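Local coordinates for protein Ral guanine nucleotide dissociation stimulator-like 2 (Mus musculus, PDB 4JGW) that probably acts as a guanine nucleotide exchange factor for small G proteins and associates in vitro with the GTP-bound forms of Rap1A and H-Ras, at residues L217-I222 and K434-Y439; P244-T249 and P389-F394; Q225-L230 and A424-L429. All coordinates share one frame; numbering follows the deposited sequence.

Contact 1 of 3, residues L217-I222 and K434-Y439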
ATOM      1  N   LEU A 217      -0.437  -7.511  -8.447  1.00 32.83           N
ATOM      2  CA  LEU A 217      -1.185  -6.296  -8.124  1.00 32.79           C
ATOM      3  C   LEU A 217      -0.615  -5.603  -6.887  1.00 32.57           C
ATOM      4  O   LEU A 217      -0.507  -4.376  -6.852  1.00 32.48           O
ATOM      5  CB  LEU A 217      -2.674  -6.597  -7.923  1.00 32.77           C
ATOM      6  CG  LEU A 217      -3.497  -6.909  -9.176  1.00 33.29           C
ATOM      7  CD1 LEU A 217      -4.826  -7.509  -8.783  1.00 33.01           C
ATOM      8  CD2 LEU A 217      -3.704  -5.676 -10.052  1.00 33.27           C
ATOM      9  N   PHE A 218      -0.246  -6.392  -5.881  1.00 32.45           N
ATOM     10  CA  PHE A 218       0.344  -5.845  -4.664  1.00 32.37           C
ATOM     11  C   PHE A 218       1.733  -5.259  -4.928  1.00 32.50           C
ATOM     12  O   PHE A 218       2.124  -4.279  -4.292  1.00 32.48           O
ATOM     13  CB  PHE A 218       0.387  -6.895  -3.546  1.00 32.25           C
ATOM     14  CG  PHE A 218       1.049  -6.406  -2.282  1.00 32.14           C
ATOM     15  CD1 PHE A 218       0.544  -5.306  -1.591  1.00 31.83           C
ATOM     16  CD2 PHE A 218       2.180  -7.046  -1.786  1.00 31.74           C
ATOM     17  CE1 PHE A 218       1.158  -4.851  -0.431  1.00 32.14           C
ATOM     18  CE2 PHE A 218       2.798  -6.600  -0.624  1.00 31.54           C
ATOM     19  CZ  PHE A 218       2.288  -5.498   0.053  1.00 31.77           C
ATOM     20  N   LEU A 219       2.462  -5.856  -5.869  1.00 32.61           N
ATOM     21  CA  LEU A 219       3.769  -5.337  -6.283  1.00 32.80           C
ATOM     22  C   LEU A 219       3.653  -4.060  -7.108  1.00 32.88           C
ATOM     23  O   LEU A 219       4.542  -3.206  -7.063  1.00 33.05           O
ATOM     24  CB  LEU A 219       4.565  -6.391  -7.059  1.00 32.71           C
ATOM     25  CG  LEU A 219       5.181  -7.535  -6.254  1.00 32.76           C
ATOM     26  CD1 LEU A 219       5.932  -8.499  -7.170  1.00 32.99           C
ATOM     27  CD2 LEU A 219       6.103  -6.994  -5.174  1.00 32.26           C
ATOM     28  N   ASN A 220       2.559  -3.939  -7.859  1.00 32.89           N
ATOM     29  CA  ASN A 220       2.285  -2.743  -8.657  1.00 32.85           C
ATOM     30  C   ASN A 220       1.611  -1.628  -7.849  1.00 32.74           C
ATOM     31  O   ASN A 220       1.338  -0.546  -8.376  1.00 32.81           O
ATOM     32  CB  ASN A 220       1.442  -3.097  -9.888  1.00 32.93           C
ATOM     33  CG  ASN A 220       2.223  -3.880 -10.936  1.00 33.39           C
ATOM     34  OD1 ASN A 220       3.352  -3.533 -11.279  1.00 34.38           O
ATOM     35  ND2 ASN A 220       1.612  -4.938 -11.459  1.00 34.00           N
ATOM     36  N   LEU A 221       1.344  -1.898  -6.574  1.00 32.65           N
ATOM     37  CA  LEU A 221       0.708  -0.924  -5.690  1.00 32.51           C
ATOM     38  C   LEU A 221       1.632   0.253  -5.392  1.00 32.49           C
ATOM     39  O   LEU A 221       2.778   0.073  -4.977  1.00 32.22           O
ATOM     40  CB  LEU A 221       0.259  -1.583  -4.381  1.00 32.43           C
ATOM     41  CG  LEU A 221      -0.452  -0.705  -3.343  1.00 32.49           C
ATOM     42  CD1 LEU A 221      -1.898  -0.428  -3.745  1.00 32.46           C
ATOM     43  CD2 LEU A 221      -0.406  -1.350  -1.975  1.00 32.21           C
ATOM     44  N   ILE A 222       1.118   1.456  -5.628  1.00 32.67           N
ATOM     45  CA  ILE A 222       1.786   2.681  -5.215  1.00 32.92           C
ATOM     46  C   ILE A 222       1.257   3.033  -3.821  1.00 33.03           C
ATOM     47  O   ILE A 222       0.103   3.439  -3.684  1.00 33.02           O
ATOM     48  CB  ILE A 222       1.556   3.824  -6.231  1.00 32.95           C
ATOM     49  CG1 ILE A 222       2.020   3.384  -7.629  1.00 33.13           C
ATOM     50  CG2 ILE A 222       2.285   5.095  -5.783  1.00 32.90           C
ATOM     51  CD1 ILE A 222       1.581   4.297  -8.763  1.00 33.69           C
ATOM     52  N   LYS A 434       8.673  -6.269  -0.704  1.00 35.90           N
ATOM     53  CA  LYS A 434       9.931  -6.971  -0.976  1.00 36.54           C
ATOM     54  C   LYS A 434       9.858  -8.450  -0.572  1.00 36.75           C
ATOM     55  O   LYS A 434      10.504  -9.298  -1.189  1.00 36.82           O
ATOM     56  CB  LYS A 434      11.142  -6.248  -0.350  1.00 36.69           C
ATOM     57  CG  LYS A 434      11.847  -6.968   0.803  1.00 37.19           C
ATOM     58  CD  LYS A 434      11.271  -6.575   2.147  1.00 38.14           C
ATOM     59  CE  LYS A 434      11.559  -7.624   3.204  1.00 38.45           C
ATOM     60  NZ  LYS A 434      10.708  -7.420   4.410  1.00 38.78           N
ATOM     61  N   GLU A 435       9.060  -8.750   0.453  1.00 37.04           N
ATOM     62  CA  GLU A 435       8.823 -10.129   0.865  1.00 37.35           C
ATOM     63  C   GLU A 435       7.932 -10.848  -0.152  1.00 37.36           C
ATOM     64  O   GLU A 435       8.111 -12.042  -0.403  1.00 37.34           O
ATOM     65  CB  GLU A 435       8.203 -10.184   2.261  1.00 37.45           C
ATOM     66  CG  GLU A 435       8.454 -11.503   2.991  1.00 38.53           C
ATOM     67  CD  GLU A 435       7.634 -11.652   4.263  1.00 39.82           C
ATOM     68  OE1 GLU A 435       7.388 -10.636   4.952  1.00 40.11           O
ATOM     69  OE2 GLU A 435       7.240 -12.796   4.579  1.00 40.39           O
ATOM     70  N   CYS A 436       6.989 -10.108  -0.736  1.00 37.40           N
ATOM     71  CA  CYS A 436       6.113 -10.613  -1.797  1.00 37.48           C
ATOM     72  C   CYS A 436       6.894 -11.045  -3.043  1.00 37.76           C
ATOM     73  O   CYS A 436       6.486 -11.973  -3.746  1.00 37.61           O
ATOM     74  CB  CYS A 436       5.069  -9.558  -2.173  1.00 37.34           C
ATOM     75  SG  CYS A 436       3.862 -10.090  -3.410  1.00 36.61           S
ATOM     76  N   ARG A 437       8.014 -10.369  -3.301  1.00 38.18           N
ATOM     77  CA  ARG A 437       8.908 -10.704  -4.417  1.00 38.71           C
ATOM     78  C   ARG A 437       9.487 -12.118  -4.297  1.00 38.89           C
ATOM     79  O   ARG A 437       9.900 -12.712  -5.295  1.00 38.90           O
ATOM     80  CB  ARG A 437      10.038  -9.673  -4.536  1.00 38.80           C
ATOM     81  CG  ARG A 437       9.558  -8.278  -4.910  1.00 39.64           C
ATOM     82  CD  ARG A 437      10.701  -7.314  -5.188  1.00 41.09           C
ATOM     83  NE  ARG A 437      10.195  -6.011  -5.621  1.00 42.08           N
ATOM     84  CZ  ARG A 437      10.041  -4.953  -4.827  1.00 43.07           C
ATOM     85  NH1 ARG A 437      10.369  -5.015  -3.543  1.00 43.16           N
ATOM     86  NH2 ARG A 437       9.567  -3.819  -5.322  1.00 43.81           N
ATOM     87  N   GLY A 438       9.493 -12.648  -3.073  1.00 39.18           N
ATOM     88  CA  GLY A 438       9.975 -14.000  -2.783  1.00 39.57           C
ATOM     89  C   GLY A 438       9.175 -15.146  -3.389  1.00 39.92           C
ATOM     90  O   GLY A 438       9.677 -16.269  -3.472  1.00 39.89           O
ATOM     91  N   TYR A 439       7.936 -14.873  -3.805  1.00 40.21           N
ATOM     92  CA  TYR A 439       7.101 -15.878  -4.477  1.00 40.49           C
ATOM     93  C   TYR A 439       7.750 -16.411  -5.751  1.00 41.03           C
ATOM     94  O   TYR A 439       8.387 -15.663  -6.499  1.00 41.03           O
ATOM     95  CB  TYR A 439       5.720 -15.316  -4.835  1.00 40.17           C
ATOM     96  CG  TYR A 439       4.707 -15.282  -3.708  1.00 39.13           C
ATOM     97  CD1 TYR A 439       4.073 -14.091  -3.364  1.00 38.22           C
ATOM     98  CD2 TYR A 439       4.367 -16.438  -3.000  1.00 38.29           C
ATOM     99  CE1 TYR A 439       3.134 -14.044  -2.343  1.00 37.73           C
ATOM    100  CE2 TYR A 439       3.427 -16.401  -1.970  1.00 37.61           C
ATOM    101  CZ  TYR A 439       2.817 -15.196  -1.647  1.00 37.65           C
ATOM    102  OH  TYR A 439       1.886 -15.133  -0.637  1.00 36.56           O
TER
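F218 and L219, in the last turn of helix 203-219, meet C436 and R437 in the 434-439 segment, which comprises part of helix 416-436 and the turn that follows, within the Ras-GEF (CDC25-homology) domain. The tight, buried part is a cysteine sulfur-aromatic contact. C436 approaches the rim of the F218 ring, with SG 3.8 Å from F218 CD2 and 90° off the ring normal, and with its CB in the ring plane at the same edge. Both side chains take the same first torsion, with F218 CG (chi1 177°) and C436 SG (chi1 -177°) each anti to its own main-chain nitrogen, which turns ring edge and sulfur toward one another. L219 flanks the sulfur, its CG lying 4.0 Å from C436 SG. L429 and L432 of helix 416-436 also touch the F218 ring, while Q433 NE2 hydrogen-bonds to F218 O and L221 O just where helix 203-219 ends.

Toward solvent the contact is looser. The exposed R437, extended from CG to NE, passes slantwise over the end of L219, with L219 CD2 3.7 Å from R437 CG. R437 is the second residue of a type I turn that runs from C436 to Y439. The same L219 methyl, CD2, sits 4.2 Å above one face of the R437 guanidinium, displaced toward its rim.

Contact 2 of 3, residues P244-T249 and P389-F394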
ATOM      1  N   PRO A 244      -5.417   4.269  -9.161  1.00 41.62           N
ATOM      2  CA  PRO A 244      -5.724   3.065  -9.938  1.00 41.02           C
ATOM      3  C   PRO A 244      -5.123   1.782  -9.363  1.00 40.36           C
ATOM      4  O   PRO A 244      -5.750   0.725  -9.453  1.00 40.25           O
ATOM      5  CB  PRO A 244      -5.116   3.364 -11.322  1.00 41.13           C
ATOM      6  CG  PRO A 244      -4.704   4.813 -11.290  1.00 41.33           C
ATOM      7  CD  PRO A 244      -4.442   5.124  -9.857  1.00 41.62           C
ATOM      8  N   SER A 245      -3.928   1.879  -8.777  1.00 39.52           N
ATOM      9  CA  SER A 245      -3.228   0.709  -8.243  1.00 38.68           C
ATOM     10  C   SER A 245      -3.909   0.130  -7.001  1.00 38.09           C
ATOM     11  O   SER A 245      -3.816  -1.069  -6.745  1.00 37.95           O
ATOM     12  CB  SER A 245      -1.756   1.033  -7.957  1.00 38.81           C
ATOM     13  OG  SER A 245      -1.614   1.844  -6.801  1.00 38.65           O
ATOM     14  N   VAL A 246      -4.584   0.987  -6.235  1.00 37.50           N
ATOM     15  CA  VAL A 246      -5.401   0.540  -5.105  1.00 36.95           C
ATOM     16  C   VAL A 246      -6.709  -0.063  -5.622  1.00 36.67           C
ATOM     17  O   VAL A 246      -7.119  -1.141  -5.183  1.00 36.67           O
ATOM     18  CB  VAL A 246      -5.705   1.691  -4.106  1.00 36.95           C
ATOM     19  CG1 VAL A 246      -6.567   1.196  -2.947  1.00 36.60           C
ATOM     20  CG2 VAL A 246      -4.417   2.303  -3.576  1.00 36.75           C
ATOM     21  N   ARG A 247      -7.345   0.638  -6.561  1.00 36.30           N
ATOM     22  CA  ARG A 247      -8.597   0.194  -7.181  1.00 35.93           C
ATOM     23  C   ARG A 247      -8.472  -1.194  -7.808  1.00 35.65           C
ATOM     24  O   ARG A 247      -9.349  -2.037  -7.625  1.00 35.52           O
ATOM     25  CB  ARG A 247      -9.067   1.208  -8.229  1.00 35.97           C
ATOM     26  N   ALA A 248      -7.370  -1.429  -8.521  1.00 35.34           N
ATOM     27  CA  ALA A 248      -7.114  -2.715  -9.180  1.00 35.05           C
ATOM     28  C   ALA A 248      -6.945  -3.874  -8.193  1.00 34.86           C
ATOM     29  O   ALA A 248      -7.329  -5.006  -8.490  1.00 34.79           O
ATOM     30  CB  ALA A 248      -5.901  -2.609 -10.100  1.00 35.08           C
ATOM     31  N   THR A 249      -6.370  -3.580  -7.027  1.00 34.59           N
ATOM     32  CA  THR A 249      -6.235  -4.556  -5.945  1.00 34.35           C
ATOM     33  C   THR A 249      -7.603  -4.897  -5.342  1.00 34.14           C
ATOM     34  O   THR A 249      -7.890  -6.061  -5.046  1.00 34.01           O
ATOM     35  CB  THR A 249      -5.277  -4.036  -4.839  1.00 34.43           C
ATOM     36  OG1 THR A 249      -3.965  -3.860  -5.385  1.00 34.66           O
ATOM     37  CG2 THR A 249      -5.199  -5.007  -3.672  1.00 34.44           C
ATOM     38  N   PRO A 389      -0.700  -9.202   1.828  1.00 31.24           N
ATOM     39  CA  PRO A 389      -1.610  -8.763   2.877  1.00 31.31           C
ATOM     40  C   PRO A 389      -2.980  -8.382   2.325  1.00 31.21           C
ATOM     41  O   PRO A 389      -3.107  -8.050   1.141  1.00 31.16           O
ATOM     42  CB  PRO A 389      -0.914  -7.522   3.439  1.00 31.30           C
ATOM     43  CG  PRO A 389      -0.155  -6.977   2.299  1.00 31.31           C
ATOM     44  CD  PRO A 389       0.272  -8.155   1.468  1.00 31.20           C
ATOM     45  N   TYR A 390      -3.994  -8.448   3.182  1.00 31.25           N
ATOM     46  CA  TYR A 390      -5.282  -7.842   2.886  1.00 31.47           C
ATOM     47  C   TYR A 390      -5.113  -6.335   3.045  1.00 31.40           C
ATOM     48  O   TYR A 390      -4.839  -5.841   4.141  1.00 31.46           O
ATOM     49  CB  TYR A 390      -6.378  -8.388   3.814  1.00 31.58           C
ATOM     50  CG  TYR A 390      -7.686  -7.621   3.750  1.00 32.26           C
ATOM     51  CD1 TYR A 390      -8.349  -7.428   2.537  1.00 32.87           C
ATOM     52  CD2 TYR A 390      -8.260  -7.091   4.906  1.00 32.79           C
ATOM     53  CE1 TYR A 390      -9.546  -6.718   2.476  1.00 33.66           C
ATOM     54  CE2 TYR A 390      -9.458  -6.385   4.855  1.00 33.06           C
ATOM     55  CZ  TYR A 390     -10.094  -6.204   3.637  1.00 33.72           C
ATOM     56  OH  TYR A 390     -11.282  -5.511   3.577  1.00 34.86           O
ATOM     57  N   LEU A 391      -5.256  -5.619   1.934  1.00 31.48           N
ATOM     58  CA  LEU A 391      -4.975  -4.186   1.882  1.00 31.58           C
ATOM     59  C   LEU A 391      -5.964  -3.346   2.697  1.00 31.74           C
ATOM     60  O   LEU A 391      -5.604  -2.287   3.215  1.00 31.53           O
ATOM     61  CB  LEU A 391      -4.922  -3.707   0.427  1.00 31.49           C
ATOM     62  CG  LEU A 391      -4.411  -2.292   0.127  1.00 31.38           C
ATOM     63  CD1 LEU A 391      -3.013  -2.053   0.699  1.00 31.09           C
ATOM     64  CD2 LEU A 391      -4.427  -2.037  -1.368  1.00 31.23           C
ATOM     65  N   GLY A 392      -7.198  -3.835   2.815  1.00 32.01           N
ATOM     66  CA  GLY A 392      -8.273  -3.126   3.517  1.00 32.30           C
ATOM     67  C   GLY A 392      -7.933  -2.652   4.919  1.00 32.48           C
ATOM     68  O   GLY A 392      -8.394  -1.595   5.347  1.00 32.45           O
ATOM     69  N   THR A 393      -7.124  -3.436   5.628  1.00 32.83           N
ATOM     70  CA  THR A 393      -6.675  -3.091   6.976  1.00 33.21           C
ATOM     71  C   THR A 393      -5.738  -1.877   6.969  1.00 33.20           C
ATOM     72  O   THR A 393      -5.794  -1.040   7.870  1.00 33.38           O
ATOM     73  CB  THR A 393      -5.984  -4.289   7.660  1.00 33.31           C
ATOM     74  OG1 THR A 393      -6.729  -5.487   7.400  1.00 34.02           O
ATOM     75  CG2 THR A 393      -5.893  -4.077   9.169  1.00 33.76           C
ATOM     76  N   PHE A 394      -4.882  -1.792   5.951  1.00 33.16           N
ATOM     77  CA  PHE A 394      -3.986  -0.650   5.780  1.00 33.16           C
ATOM     78  C   PHE A 394      -4.752   0.587   5.319  1.00 33.30           C
ATOM     79  O   PHE A 394      -4.432   1.708   5.720  1.00 33.05           O
ATOM     80  CB  PHE A 394      -2.862  -0.981   4.792  1.00 33.13           C
ATOM     81  CG  PHE A 394      -1.864  -1.972   5.322  1.00 32.85           C
ATOM     82  CD1 PHE A 394      -2.061  -3.339   5.154  1.00 32.57           C
ATOM     83  CD2 PHE A 394      -0.728  -1.537   6.001  1.00 32.50           C
ATOM     84  CE1 PHE A 394      -1.144  -4.256   5.651  1.00 32.48           C
ATOM     85  CE2 PHE A 394       0.196  -2.448   6.500  1.00 32.26           C
ATOM     86  CZ  PHE A 394      -0.012  -3.810   6.324  1.00 32.46           C
TER
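Within the helical Ras-GEF catalytic domain, the first turns of helix 244-264 pack against L391, in the 389-394 segment that leads into helix 392-404, in a small buried apolar contact. One methyl of L391 does the touching: CD2 comes 3.8 Å from T249 CG2 and also reaches CB of the same threonine, while V246 CG1 lies farther off, 4.2 Å from L391 CD2. The leucine crosses both at about a right angle, and its CD2 end meets two residues three positions apart on one face of the helix. Its CB already points toward helix 244-264, and CG, anti to the main-chain nitrogen (chi1 -170°), carries the methyl across.

T249 divides its two branches by chemistry. CG2 is anti to the main-chain nitrogen and faces L391, whereas OG1 (chi1 -63°) folds back along its own helix to donate a hydrogen bond to S245 O. That bond is 3.1 Å from T249 OG1 to S245 O, and the 164° angle at the carbonyl means that the donor approaches the oxygen almost head-on. L217 of helix 203-219 also lies against T249.

Beyond L391, F394 packs on helix 416-436; before it, Y390 meets the rings of Y311 and F253.

With its hydroxyl bonded inside its own helix, T249 presents a methyl to the leucine, and the two segments therefore meet through carbon alone, by van der Waals and hydrophobic contact.

Contact 3 of 3, residues Q225-L230 and A424-L429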
ATOM      1  N   GLN A 225      -0.930   6.065  -2.775  1.00 34.32           N
ATOM      2  CA  GLN A 225      -2.333   6.048  -3.194  1.00 34.68           C
ATOM      3  C   GLN A 225      -3.255   5.474  -2.109  1.00 34.79           C
ATOM      4  O   GLN A 225      -4.475   5.629  -2.182  1.00 34.76           O
ATOM      5  CB  GLN A 225      -2.498   5.302  -4.522  1.00 34.73           C
ATOM      6  CG  GLN A 225      -1.895   6.033  -5.722  1.00 34.86           C
ATOM      7  CD  GLN A 225      -1.989   5.240  -7.016  1.00 35.63           C
ATOM      8  OE1 GLN A 225      -2.584   4.164  -7.063  1.00 35.80           O
ATOM      9  NE2 GLN A 225      -1.403   5.778  -8.079  1.00 35.71           N
ATOM     10  N   CYS A 226      -2.662   4.828  -1.104  1.00 35.10           N
ATOM     11  CA  CYS A 226      -3.402   4.308   0.049  1.00 35.44           C
ATOM     12  C   CYS A 226      -3.732   5.378   1.095  1.00 35.99           C
ATOM     13  O   CYS A 226      -4.553   5.142   1.984  1.00 35.96           O
ATOM     14  CB  CYS A 226      -2.626   3.172   0.727  1.00 35.35           C
ATOM     15  SG  CYS A 226      -2.343   1.708  -0.278  1.00 34.34           S
ATOM     16  N   LEU A 227      -3.090   6.541   0.991  1.00 36.72           N
ATOM     17  CA  LEU A 227      -3.235   7.610   1.988  1.00 37.52           C
ATOM     18  C   LEU A 227      -4.660   8.147   2.080  1.00 38.25           C
ATOM     19  O   LEU A 227      -5.347   8.292   1.062  1.00 38.26           O
ATOM     20  CB  LEU A 227      -2.256   8.762   1.710  1.00 37.35           C
ATOM     21  CG  LEU A 227      -0.747   8.489   1.797  1.00 37.13           C
ATOM     22  CD1 LEU A 227       0.040   9.689   1.289  1.00 36.73           C
ATOM     23  CD2 LEU A 227      -0.305   8.107   3.205  1.00 36.93           C
ATOM     24  N   GLY A 228      -5.088   8.440   3.306  1.00 38.99           N
ATOM     25  CA  GLY A 228      -6.435   8.944   3.581  1.00 40.07           C
ATOM     26  C   GLY A 228      -6.816  10.170   2.769  1.00 40.82           C
ATOM     27  O   GLY A 228      -7.963  10.301   2.337  1.00 40.93           O
ATOM     28  N   GLY A 229      -5.845  11.056   2.554  1.00 41.43           N
ATOM     29  CA  GLY A 229      -6.048  12.283   1.783  1.00 42.27           C
ATOM     30  C   GLY A 229      -6.239  12.073   0.290  1.00 42.79           C
ATOM     31  O   GLY A 229      -6.782  12.943  -0.398  1.00 42.91           O
ATOM     32  N   LEU A 230      -5.791  10.925  -0.213  1.00 43.22           N
ATOM     33  CA  LEU A 230      -5.943  10.593  -1.630  1.00 43.67           C
ATOM     34  C   LEU A 230      -7.053   9.569  -1.871  1.00 43.89           C
ATOM     35  O   LEU A 230      -7.936   9.790  -2.704  1.00 43.95           O
ATOM     36  CB  LEU A 230      -4.611  10.118  -2.228  1.00 43.74           C
ATOM     37  CG  LEU A 230      -3.545  11.190  -2.491  1.00 43.88           C
ATOM     38  CD1 LEU A 230      -2.183  10.556  -2.716  1.00 43.98           C
ATOM     39  CD2 LEU A 230      -3.922  12.081  -3.677  1.00 44.26           C
ATOM     40  N   ALA A 424       5.336   5.703   8.302  1.00 25.25           N
ATOM     41  CA  ALA A 424       5.496   4.496   9.118  1.00 25.53           C
ATOM     42  C   ALA A 424       4.674   3.334   8.559  1.00 25.85           C
ATOM     43  O   ALA A 424       5.188   2.227   8.382  1.00 26.01           O
ATOM     44  CB  ALA A 424       5.117   4.773  10.577  1.00 25.39           C
ATOM     45  N   ILE A 425       3.399   3.603   8.276  1.00 26.10           N
ATOM     46  CA  ILE A 425       2.492   2.614   7.696  1.00 26.44           C
ATOM     47  C   ILE A 425       2.918   2.256   6.272  1.00 26.57           C
ATOM     48  O   ILE A 425       2.882   1.089   5.883  1.00 26.45           O
ATOM     49  CB  ILE A 425       1.021   3.111   7.721  1.00 26.42           C
ATOM     50  CG1 ILE A 425       0.522   3.220   9.166  1.00 26.89           C
ATOM     51  CG2 ILE A 425       0.109   2.183   6.910  1.00 26.85           C
ATOM     52  CD1 ILE A 425      -0.595   4.244   9.364  1.00 27.62           C
ATOM     53  N   LEU A 426       3.332   3.266   5.508  1.00 27.00           N
ATOM     54  CA  LEU A 426       3.780   3.061   4.133  1.00 27.42           C
ATOM     55  C   LEU A 426       5.025   2.177   4.057  1.00 27.90           C
ATOM     56  O   LEU A 426       5.144   1.353   3.148  1.00 27.84           O
ATOM     57  CB  LEU A 426       4.030   4.397   3.420  1.00 27.33           C
ATOM     58  CG  LEU A 426       2.870   5.371   3.171  1.00 27.26           C
ATOM     59  CD1 LEU A 426       3.303   6.461   2.201  1.00 26.58           C
ATOM     60  CD2 LEU A 426       1.610   4.674   2.657  1.00 26.60           C
ATOM     61  N   SER A 427       5.938   2.345   5.016  1.00 28.37           N
ATOM     62  CA  SER A 427       7.169   1.552   5.061  1.00 28.96           C
ATOM     63  C   SER A 427       6.888   0.081   5.379  1.00 29.29           C
ATOM     64  O   SER A 427       7.624  -0.799   4.934  1.00 29.25           O
ATOM     65  CB  SER A 427       8.182   2.145   6.049  1.00 28.76           C
ATOM     66  OG  SER A 427       7.731   2.040   7.389  1.00 29.04           O
ATOM     67  N   GLU A 428       5.828  -0.172   6.146  1.00 29.90           N
ATOM     68  CA  GLU A 428       5.344  -1.533   6.394  1.00 30.63           C
ATOM     69  C   GLU A 428       4.904  -2.182   5.086  1.00 30.71           C
ATOM     70  O   GLU A 428       5.199  -3.349   4.829  1.00 30.82           O
ATOM     71  CB  GLU A 428       4.170  -1.531   7.375  1.00 30.88           C
ATOM     72  CG  GLU A 428       4.512  -1.138   8.804  1.00 32.55           C
ATOM     73  CD  GLU A 428       3.273  -0.970   9.678  1.00 34.96           C
ATOM     74  OE1 GLU A 428       2.299  -1.739   9.501  1.00 35.64           O
ATOM     75  OE2 GLU A 428       3.274  -0.068  10.545  1.00 36.01           O
ATOM     76  N   LEU A 429       4.203  -1.407   4.264  1.00 30.89           N
ATOM     77  CA  LEU A 429       3.732  -1.854   2.959  1.00 31.22           C
ATOM     78  C   LEU A 429       4.920  -2.124   2.028  1.00 31.45           C
ATOM     79  O   LEU A 429       4.924  -3.113   1.289  1.00 31.26           O
ATOM     80  CB  LEU A 429       2.792  -0.796   2.366  1.00 31.17           C
ATOM     81  CG  LEU A 429       1.383  -1.137   1.853  1.00 31.63           C
ATOM     82  CD1 LEU A 429       0.690  -2.252   2.636  1.00 30.99           C
ATOM     83  CD2 LEU A 429       0.520   0.121   1.858  1.00 30.91           C
TER
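C226 and L227, in the connection between helices 203-219 and 244-264, face L429 and L426 on the middle of helix 416-436, giving two side-chain pairs in the buried core of the Ras-GEF domain. In the first, C226 SG lies 3.9 Å from L429 CD2. The sulfur is anti to the carbonyl carbon, on a CB that already points at the helix. L429 answers from a less regular conformation: its chi1 of -127° and chi2 of 34° both fall well away from staggered values, yet bring CD2 to the sulfur.

The second pair joins two leucines in matching, ordinary conformations, CG of each beside its own main-chain nitrogen (chi1 -64° in both). L227 CD2 meets the forked end of L426, 4.0 Å from L426 CD2 and 4.1 Å from L426 CD1, and the side chains cross at about a right angle. Neither CB aims straight across; the extended ends make up the difference.

L391, L395 and L398 also press on C226, and P223 touches L426. The thiol thus sits among aliphatic groups, so between these two segments the loop is held to the helix by apolar contact.

Overall arrangement
From the N terminus, the chain leaves helix 203-219 at 217-222, the first side of contact 1, passes 225-230 of contact 3, and enters helix 244-264 at 244-249, the first side of contact 2. The partners return in reverse order: 389-394 closes contact 2, then 424-429 closes contact 3 and 434-439 closes contact 1. The loops are therefore concentric and none cross. Contacts 1 and 3 share helix 416-436. S245 OG joins the early segments, pairing with I222 N and Q225 OE1 in probable hydrogen bonds, while F394 packs on L429 between the late ones. Together they bind helices 203-219, 244-264, 392-404 and 416-436 into one core.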